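Local coordinates for protein glutathione transferase lambda1 (Populus trichocarpa, PDB 4PQH) that binds glutathione covalently and, as a Lambda-class glutathione transferase with thiol-transferase character, probably acts in detoxification, at residues Lys49-Ile55 with Ile99-Gly105; Gly127-Lys131 with Phe178-Phe182; Phe148-Glu152 with Arg198-Ala202. Residues are numbered along the deposited sequence.

Interaction 1 (Lys49-Ile55 with Ile99-Gly105)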
loop_
_atom_site.group_PDB
_atom_site.type_symbol
_atom_site.label_atom_id
_atom_site.label_comp_id
_atom_site.label_asym_id
_atom_site.label_seq_id
_atom_site.Cartn_x
_atom_site.Cartn_y
_atom_site.Cartn_z
ATOM N N LYS A 49 12.566 -1.436 -1.729
ATOM C CA LYS A 49 13.763 -0.648 -1.964
ATOM C C LYS A 49 14.922 -1.052 -1.055
ATOM O O LYS A 49 15.993 -0.454 -1.115
ATOM C CB LYS A 49 13.444 0.844 -1.833
ATOM C CG LYS A 49 12.526 1.346 -2.926
ATOM C CD LYS A 49 12.242 2.839 -2.802
ATOM C CE LYS A 49 13.410 3.661 -3.322
ATOM N NZ LYS A 49 13.495 3.611 -4.814
ATOM N N GLY A 50 14.726 -2.083 -0.238
ATOM C CA GLY A 50 15.772 -2.554 0.660
ATOM C C GLY A 50 16.082 -1.599 1.807
ATOM O O GLY A 50 17.211 -1.517 2.284
ATOM N N LEU A 51 15.061 -0.892 2.278
ATOM C CA LEU A 51 15.266 0.180 3.249
ATOM C C LEU A 51 14.935 -0.215 4.683
ATOM O O LEU A 51 14.677 0.652 5.520
ATOM C CB LEU A 51 14.442 1.401 2.845
ATOM C CG LEU A 51 14.806 2.011 1.485
ATOM C CD1 LEU A 51 13.776 3.041 1.061
ATOM C CD2 LEU A 51 16.198 2.630 1.523
ATOM N N GLN A 52 14.948 -1.514 4.967
ATOM C CA GLN A 52 14.576 -1.997 6.295
ATOM C C GLN A 52 15.484 -1.439 7.396
ATOM O O GLN A 52 15.027 -1.174 8.506
ATOM C CB GLN A 52 14.549 -3.533 6.337
ATOM C CG GLN A 52 13.521 -4.183 5.404
ATOM C CD GLN A 52 14.082 -4.538 4.035
ATOM O OE1 GLN A 52 15.022 -3.908 3.544
ATOM N NE2 GLN A 52 13.497 -5.551 3.408
ATOM N N ASP A 53 16.759 -1.239 7.084
ATOM C CA ASP A 53 17.701 -0.703 8.067
ATOM C C ASP A 53 17.723 0.821 8.107
ATOM O O ASP A 53 18.356 1.411 8.983
ATOM C CB ASP A 53 19.117 -1.214 7.792
ATOM C CG ASP A 53 19.283 -2.676 8.135
ATOM O OD1 ASP A 53 18.509 -3.175 8.981
ATOM O OD2 ASP A 53 20.189 -3.322 7.567
ATOM N N LYS A 54 17.032 1.448 7.160
ATOM C CA LYS A 54 17.015 2.901 7.047
ATOM C C LYS A 54 15.728 3.490 7.618
ATOM O O LYS A 54 15.725 4.596 8.157
ATOM C CB LYS A 54 17.160 3.308 5.579
ATOM C CG LYS A 54 17.151 4.808 5.332
ATOM C CD LYS A 54 18.384 5.477 5.917
ATOM C CE LYS A 54 18.426 6.951 5.555
ATOM N NZ LYS A 54 18.367 7.161 4.083
ATOM N N ILE A 55 14.638 2.742 7.495
ATOM C CA ILE A 55 13.329 3.217 7.926
ATOM C C ILE A 55 12.795 2.329 9.037
ATOM O O ILE A 55 12.513 1.150 8.826
ATOM C CB ILE A 55 12.341 3.249 6.743
ATOM C CG1 ILE A 55 12.867 4.192 5.648
ATOM C CG2 ILE A 55 10.945 3.631 7.223
ATOM C CD1 ILE A 55 12.064 4.171 4.369
ATOM N N ILE A 99 9.134 8.260 -0.835
ATOM C CA ILE A 99 10.174 7.303 -0.482
ATOM C C ILE A 99 10.940 6.854 -1.724
ATOM O O ILE A 99 12.170 6.763 -1.711
ATOM C CB ILE A 99 9.603 6.094 0.289
ATOM C CG1 ILE A 99 9.210 6.539 1.700
ATOM C CG2 ILE A 99 10.629 4.955 0.342
ATOM C CD1 ILE A 99 8.553 5.464 2.520
ATOM N N ASP A 100 10.210 6.623 -2.807
ATOM C CA ASP A 100 10.833 6.167 -4.039
ATOM C C ASP A 100 11.883 7.150 -4.542
ATOM O O ASP A 100 12.884 6.743 -5.137
ATOM C CB ASP A 100 9.773 5.942 -5.114
ATOM C CG ASP A 100 10.336 5.304 -6.368
ATOM O OD1 ASP A 100 11.165 4.366 -6.260
ATOM O OD2 ASP A 100 9.937 5.743 -7.467
ATOM N N SER A 101 11.660 8.434 -4.285
ATOM C CA SER A 101 12.473 9.492 -4.862
ATOM C C SER A 101 13.410 10.173 -3.875
ATOM O O SER A 101 14.061 11.154 -4.224
ATOM C CB SER A 101 11.584 10.530 -5.548
ATOM O OG SER A 101 10.760 11.188 -4.609
ATOM N N HIS A 102 13.496 9.652 -2.655
ATOM C CA HIS A 102 14.339 10.274 -1.642
ATOM C C HIS A 102 15.193 9.282 -0.886
ATOM O O HIS A 102 15.853 9.642 0.079
ATOM C CB HIS A 102 13.492 11.065 -0.639
ATOM C CG HIS A 102 12.931 12.332 -1.200
ATOM N ND1 HIS A 102 11.788 12.363 -1.967
ATOM C CD2 HIS A 102 13.375 13.610 -1.131
ATOM C CE1 HIS A 102 11.541 13.608 -2.335
ATOM N NE2 HIS A 102 12.491 14.383 -1.841
ATOM N N PHE A 103 15.172 8.027 -1.323
ATOM C CA PHE A 103 15.972 6.992 -0.692
ATOM C C PHE A 103 16.632 6.133 -1.760
ATOM O O PHE A 103 16.182 6.095 -2.902
ATOM C CB PHE A 103 15.106 6.102 0.207
ATOM C CG PHE A 103 14.543 6.803 1.411
ATOM C CD1 PHE A 103 13.390 7.563 1.314
ATOM C CD2 PHE A 103 15.166 6.692 2.643
ATOM C CE1 PHE A 103 12.866 8.202 2.423
ATOM C CE2 PHE A 103 14.652 7.331 3.753
ATOM C CZ PHE A 103 13.498 8.085 3.643
ATOM N N ASP A 104 17.689 5.437 -1.364
ATOM C CA ASP A 104 18.403 4.526 -2.247
ATOM C C ASP A 104 17.565 3.270 -2.506
ATOM O O ASP A 104 16.485 3.079 -1.925
ATOM C CB ASP A 104 19.759 4.168 -1.615
ATOM C CG ASP A 104 20.828 3.784 -2.636
ATOM O OD1 ASP A 104 20.509 3.503 -3.807
ATOM O OD2 ASP A 104 22.009 3.738 -2.233
ATOM N N GLY A 105 18.068 2.404 -3.375
ATOM C CA GLY A 105 17.371 1.188 -3.736
ATOM C C GLY A 105 16.850 1.306 -5.151
ATOM O O GLY A 105 16.904 2.382 -5.741
HETATM O O HOH W 1 15.963 4.765 -5.261
HETATM O O HOH W 2 17.589 9.394 2.492
#
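K49 gives up the most surface here, and its side chain bends, chi3 and chi4 both p, to run beside the chain leaving helix 92-102. Its NZ forms a salt bridge with D100 OD1 (2.8 Å) and a hydrogen bond to D100 O (3.2 Å). Water 1 accepts from K49 NZ at 2.8 Å and donates to F103 O at 2.7 Å and G105 O at 2.6 Å, linking the ammonium to two carbonyls beyond the helix. Here two helices on one side of the thioredoxin-like sheet meet: helix 37-48 belongs to the beta-alpha-beta crossover between parallel strands 28-32 and 55-59, while helix 92-102 packs against it, I99 touching V42 and T45. G50, with phi of 70°, closes helix 37-48 in a Schellman motif. F103 is the apolar counterpart of K49. I55 CD1 stands 4.2 Å from the centroid of the F103 ring and 14° off the normal, a CH-pi contact, while L51 CD1 reaches F103 CB at 3.4 Å and I99 CG2 at 3.8 Å. Close backbone approach demands glycine at G105: its CA lies 3.4 Å from K49 O, a CA-H...O contact, and an ideal CB would fall 2.1 Å from K49 O.

Interaction 2 (Gly127-Lys131 with Phe178-Phe182)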
loop_
_atom_site.group_PDB
_atom_site.type_symbol
_atom_site.label_atom_id
_atom_site.label_comp_id
_atom_site.label_asym_id
_atom_site.label_seq_id
_atom_site.Cartn_x
_atom_site.Cartn_y
_atom_site.Cartn_z
ATOM N N GLY A 127 -9.414 5.494 -5.624
ATOM C CA GLY A 127 -10.600 5.813 -4.841
ATOM C C GLY A 127 -11.836 5.096 -5.349
ATOM O O GLY A 127 -12.594 4.513 -4.565
ATOM N N SER A 128 -12.048 5.149 -6.662
ATOM C CA SER A 128 -13.188 4.488 -7.293
ATOM C C SER A 128 -13.116 2.991 -7.090
ATOM O O SER A 128 -14.132 2.334 -6.881
ATOM C CB SER A 128 -13.231 4.793 -8.793
ATOM O OG SER A 128 -13.254 6.190 -9.035
ATOM N N PHE A 129 -11.907 2.445 -7.167
ATOM C CA PHE A 129 -11.708 1.020 -6.986
ATOM C C PHE A 129 -12.158 0.571 -5.592
ATOM O O PHE A 129 -12.896 -0.406 -5.444
ATOM C CB PHE A 129 -10.237 0.670 -7.215
ATOM C CG PHE A 129 -9.943 -0.795 -7.106
ATOM C CD1 PHE A 129 -10.414 -1.686 -8.064
ATOM C CD2 PHE A 129 -9.203 -1.284 -6.040
ATOM C CE1 PHE A 129 -10.131 -3.047 -7.967
ATOM C CE2 PHE A 129 -8.916 -2.640 -5.938
ATOM C CZ PHE A 129 -9.387 -3.520 -6.902
ATOM N N SER A 130 -11.703 1.282 -4.568
ATOM C CA SER A 130 -12.127 1.001 -3.199
ATOM C C SER A 130 -13.629 1.193 -3.011
ATOM O O SER A 130 -14.306 0.360 -2.398
ATOM C CB SER A 130 -11.365 1.889 -2.211
ATOM O OG SER A 130 -10.139 1.291 -1.839
ATOM N N LYS A 131 -14.148 2.284 -3.557
ATOM C CA LYS A 131 -15.566 2.592 -3.412
ATOM C C LYS A 131 -16.433 1.499 -4.036
ATOM O O LYS A 131 -17.403 1.059 -3.436
ATOM C CB LYS A 131 -15.874 3.960 -4.016
ATOM C CG LYS A 131 -17.292 4.426 -3.811
ATOM C CD LYS A 131 -17.413 5.915 -4.058
ATOM C CE LYS A 131 -18.854 6.340 -3.949
ATOM N NZ LYS A 131 -19.036 7.821 -3.860
ATOM N N PHE A 178 -5.060 -3.581 -1.247
ATOM C CA PHE A 178 -6.494 -3.591 -1.448
ATOM C C PHE A 178 -6.984 -4.841 -2.156
ATOM O O PHE A 178 -7.974 -5.444 -1.733
ATOM C CB PHE A 178 -6.920 -2.282 -2.094
ATOM C CG PHE A 178 -6.704 -1.116 -1.182
ATOM C CD1 PHE A 178 -7.652 -0.802 -0.217
ATOM C CD2 PHE A 178 -5.522 -0.399 -1.217
ATOM C CE1 PHE A 178 -7.440 0.225 0.660
ATOM C CE2 PHE A 178 -5.307 0.635 -0.331
ATOM C CZ PHE A 178 -6.280 0.956 0.606
ATOM N N ILE A 179 -6.265 -5.291 -3.181
ATOM C CA ILE A 179 -6.613 -6.556 -3.816
ATOM C C ILE A 179 -6.428 -7.721 -2.825
ATOM O O ILE A 179 -7.236 -8.651 -2.786
ATOM C CB ILE A 179 -5.834 -6.746 -5.133
ATOM C CG1 ILE A 179 -6.292 -5.674 -6.133
ATOM C CG2 ILE A 179 -6.045 -8.151 -5.680
ATOM C CD1 ILE A 179 -5.560 -5.700 -7.466
ATOM N N GLU A 180 -5.402 -7.623 -1.982
ATOM C CA GLU A 180 -5.139 -8.615 -0.940
ATOM C C GLU A 180 -6.342 -8.800 -0.018
ATOM O O GLU A 180 -6.627 -9.904 0.424
ATOM C CB GLU A 180 -3.920 -8.183 -0.118
ATOM C CG GLU A 180 -3.628 -9.017 1.107
ATOM C CD GLU A 180 -2.445 -8.486 1.900
ATOM O OE1 GLU A 180 -1.440 -8.089 1.275
ATOM O OE2 GLU A 180 -2.508 -8.471 3.146
ATOM N N ARG A 181 -7.045 -7.709 0.269
ATOM C CA ARG A 181 -8.195 -7.766 1.163
ATOM C C ARG A 181 -9.485 -8.073 0.410
ATOM O O ARG A 181 -10.306 -8.864 0.878
ATOM C CB ARG A 181 -8.315 -6.459 1.946
ATOM C CG ARG A 181 -7.262 -6.326 3.031
ATOM C CD ARG A 181 -6.958 -4.871 3.343
ATOM N NE ARG A 181 -6.029 -4.746 4.463
ATOM C CZ ARG A 181 -4.719 -4.941 4.376
ATOM N NH1 ARG A 181 -4.171 -5.271 3.213
ATOM N NH2 ARG A 181 -3.955 -4.804 5.453
ATOM N N PHE A 182 -9.661 -7.468 -0.763
ATOM C CA PHE A 182 -10.913 -7.623 -1.497
ATOM C C PHE A 182 -11.080 -9.026 -2.058
ATOM O O PHE A 182 -12.198 -9.547 -2.118
ATOM C CB PHE A 182 -11.047 -6.607 -2.635
ATOM C CG PHE A 182 -11.044 -5.164 -2.189
ATOM C CD1 PHE A 182 -11.368 -4.809 -0.884
ATOM C CD2 PHE A 182 -10.721 -4.159 -3.088
ATOM C CE1 PHE A 182 -11.371 -3.467 -0.489
ATOM C CE2 PHE A 182 -10.719 -2.834 -2.706
ATOM C CZ PHE A 182 -11.044 -2.481 -1.401
#
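F129 lays its ring across the gap to helix 170-190, where it meets the edge of the F182 ring, with F129 CE2 3.7 Å from F182 CD2. The two ring centroids are 5.6 Å apart and the planes make 49°, an oblique pairing. With chi1 at -178° (t), the ring comes nearer the partner helix although the CA-to-CB bond of F129 points sideways. From the same position F129 CZ touches I179 CG1 at 3.8 Å, and F129 CE2 lies 4.3 Å from F178 CB, which sits near the plane of the F129 ring. The segment axes run almost parallel, at 10°, but approach no closer than 11.6 Å; even the nearest CA atoms, those of S130 and F178, are 7.5 Å apart. Such spacing puts the contact in the hands of side chains. It belongs to the all-helical C-terminal domain of the glutathione transferase fold, and A147, F148 and I151 of helix 144-154 also pack on F129. S130 OG lies 3.6 Å from F178 CD1 and 3.9 Å from F182 CZ, meeting carbon in both cases, and no hydrogen bond joins the two segments. F178 looks beyond this interface: it packs edge-to-face with Y38 of the glutathione pocket, and its side chain is about 7 Å from the bound glutathione.

Interaction 3 (Phe148-Glu152 with Arg198-Ala202)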
loop_
_atom_site.group_PDB
_atom_site.type_symbol
_atom_site.label_atom_id
_atom_site.label_comp_id
_atom_site.label_asym_id
_atom_site.label_seq_id
_atom_site.Cartn_x
_atom_site.Cartn_y
_atom_site.Cartn_z
ATOM N N PHE A 148 -13.005 -4.670 -11.204
ATOM C CA PHE A 148 -11.970 -5.625 -11.585
ATOM C C PHE A 148 -11.861 -5.786 -13.097
ATOM O O PHE A 148 -10.793 -6.136 -13.607
ATOM C CB PHE A 148 -12.136 -6.958 -10.848
ATOM C CG PHE A 148 -11.605 -6.930 -9.443
ATOM C CD1 PHE A 148 -10.238 -7.035 -9.216
ATOM C CD2 PHE A 148 -12.456 -6.764 -8.356
ATOM C CE1 PHE A 148 -9.724 -6.999 -7.934
ATOM C CE2 PHE A 148 -11.945 -6.732 -7.061
ATOM C CZ PHE A 148 -10.575 -6.845 -6.855
ATOM N N ASP A 149 -12.942 -5.513 -13.816
ATOM C CA ASP A 149 -12.885 -5.426 -15.273
ATOM C C ASP A 149 -11.971 -4.278 -15.704
ATOM O O ASP A 149 -11.169 -4.420 -16.642
ATOM C CB ASP A 149 -14.278 -5.224 -15.865
ATOM C CG ASP A 149 -15.111 -6.476 -15.836
ATOM O OD1 ASP A 149 -14.554 -7.569 -15.585
ATOM O OD2 ASP A 149 -16.330 -6.363 -16.077
ATOM N N TYR A 150 -12.066 -3.148 -15.012
ATOM C CA TYR A 150 -11.207 -2.008 -15.309
ATOM C C TYR A 150 -9.741 -2.390 -15.100
ATOM O O TYR A 150 -8.878 -2.066 -15.919
ATOM C CB TYR A 150 -11.580 -0.801 -14.440
ATOM C CG TYR A 150 -10.793 0.446 -14.770
ATOM C CD1 TYR A 150 -9.543 0.671 -14.206
ATOM C CD2 TYR A 150 -11.295 1.395 -15.652
ATOM C CE1 TYR A 150 -8.813 1.806 -14.510
ATOM C CE2 TYR A 150 -10.577 2.536 -15.959
ATOM C CZ TYR A 150 -9.334 2.736 -15.386
ATOM O OH TYR A 150 -8.610 3.870 -15.691
ATOM N N ILE A 151 -9.469 -3.084 -14.005
ATOM C CA ILE A 151 -8.120 -3.541 -13.687
ATOM C C ILE A 151 -7.592 -4.511 -14.750
ATOM O O ILE A 151 -6.445 -4.396 -15.206
ATOM C CB ILE A 151 -8.078 -4.204 -12.285
ATOM C CG1 ILE A 151 -8.404 -3.168 -11.201
ATOM C CG2 ILE A 151 -6.737 -4.880 -12.026
ATOM C CD1 ILE A 151 -7.503 -1.958 -11.235
ATOM N N GLU A 152 -8.436 -5.455 -15.157
ATOM C CA GLU A 152 -8.067 -6.445 -16.164
ATOM C C GLU A 152 -7.692 -5.752 -17.468
ATOM O O GLU A 152 -6.669 -6.078 -18.093
ATOM C CB GLU A 152 -9.218 -7.435 -16.384
ATOM C CG GLU A 152 -8.959 -8.448 -17.488
ATOM C CD GLU A 152 -7.924 -9.483 -17.110
ATOM O OE1 GLU A 152 -7.566 -9.586 -15.918
ATOM O OE2 GLU A 152 -7.467 -10.198 -18.027
ATOM N N ARG A 198 -10.633 -13.359 -15.843
ATOM C CA ARG A 198 -9.696 -12.240 -15.769
ATOM C C ARG A 198 -8.258 -12.742 -15.681
ATOM O O ARG A 198 -7.624 -12.678 -14.629
ATOM C CB ARG A 198 -10.037 -11.328 -14.588
ATOM C CG ARG A 198 -11.428 -10.715 -14.679
ATOM C CD ARG A 198 -11.628 -9.555 -13.711
ATOM N NE ARG A 198 -13.017 -9.089 -13.766
ATOM C CZ ARG A 198 -14.011 -9.621 -13.055
ATOM N NH1 ARG A 198 -13.767 -10.616 -12.208
ATOM N NH2 ARG A 198 -15.248 -9.148 -13.186
ATOM N N PRO A 199 -7.735 -13.251 -16.803
ATOM C CA PRO A 199 -6.429 -13.911 -16.793
ATOM C C PRO A 199 -5.247 -12.980 -16.492
ATOM O O PRO A 199 -4.288 -13.418 -15.862
ATOM C CB PRO A 199 -6.329 -14.497 -18.202
ATOM C CG PRO A 199 -7.252 -13.670 -19.037
ATOM C CD PRO A 199 -8.376 -13.301 -18.131
ATOM N N LYS A 200 -5.306 -11.727 -16.926
ATOM C CA LYS A 200 -4.219 -10.792 -16.649
ATOM C C LYS A 200 -4.163 -10.489 -15.151
ATOM O O LYS A 200 -3.085 -10.377 -14.560
ATOM C CB LYS A 200 -4.395 -9.499 -17.450
ATOM C CG LYS A 200 -4.286 -9.659 -18.961
ATOM C CD LYS A 200 -2.851 -9.665 -19.418
ATOM C CE LYS A 200 -2.755 -9.730 -20.934
ATOM N NZ LYS A 200 -1.351 -9.964 -21.355
ATOM N N LEU A 201 -5.336 -10.332 -14.544
ATOM C CA LEU A 201 -5.432 -10.130 -13.112
ATOM C C LEU A 201 -4.943 -11.350 -12.343
ATOM O O LEU A 201 -4.208 -11.219 -11.365
ATOM C CB LEU A 201 -6.880 -9.831 -12.737
ATOM C CG LEU A 201 -7.162 -9.795 -11.238
ATOM C CD1 LEU A 201 -6.410 -8.656 -10.572
ATOM C CD2 LEU A 201 -8.642 -9.660 -11.017
ATOM N N ALA A 202 -5.359 -12.538 -12.777
ATOM C CA ALA A 202 -4.899 -13.762 -12.128
ATOM C C ALA A 202 -3.368 -13.839 -12.171
ATOM O O ALA A 202 -2.721 -14.167 -11.169
ATOM C CB ALA A 202 -5.531 -14.990 -12.781
#
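R198, at the N-cap position of helix 199-208, directs its guanidinium onto helix 144-154. Its NE and NH2 both donate to one oxygen, D149 OD1, at 2.8 Å from NE and 3.0 Å from NH2, with N-H...acceptor angles of 145° and 137°; both bonds belong to one salt bridge. F148 CB covers one face of the group, 3.7 Å from R198 NE, and Y192 OH and I194 O are further hydrogen-bond partners of R198. P199 follows with a ring nitrogen that has no hydrogen to give, and its CD comes within 3.2 Å of E152 OE2. At K200 the backbone amide donates to that same carboxylate, K200 N to E152 OE2 being 2.9 Å. L201 does likewise, its N lying 2.7 Å from E152 OE1. First-turn amides have no carbonyl partner within their own helix, so the E152 carboxylate supplies acceptors, at angles of 156° and 153°, before backbone bonding takes over with A202 N to R198 O at 2.9 Å. The L201 side chain adds the apolar part: CD2 is 3.6 Å from F148 CD1, and CD1 is 4.1 Å from I151 CG2. The contact therefore fixes the start of helix 199-208 to helix 144-154, whose F148 and I151 also pack against helices 113-137 and 170-190 in the helical C-terminal domain.

Following the chain from its N terminus, interaction 1 closes first, joining the turn after helix 37-48 to the end of helix 92-102 around a loop that holds strands 55-59, 81-84 and 87-90 and helix 67-73. Interactions 2 and 3 begin only later, in the helical domain, and their segments alternate, so their loops cross. Interaction 2 joins helix 113-137 to helix 170-190, with helix 144-154 between them in the chain; interaction 3 joins helix 144-154 to the start of helix 199-208. The two touch directly, F129 CZ lying 3.5 Å from F148 CZ. Interaction 1 lies on the opposite side of the chain's centre, its own centre 26 Å from that of interaction 2.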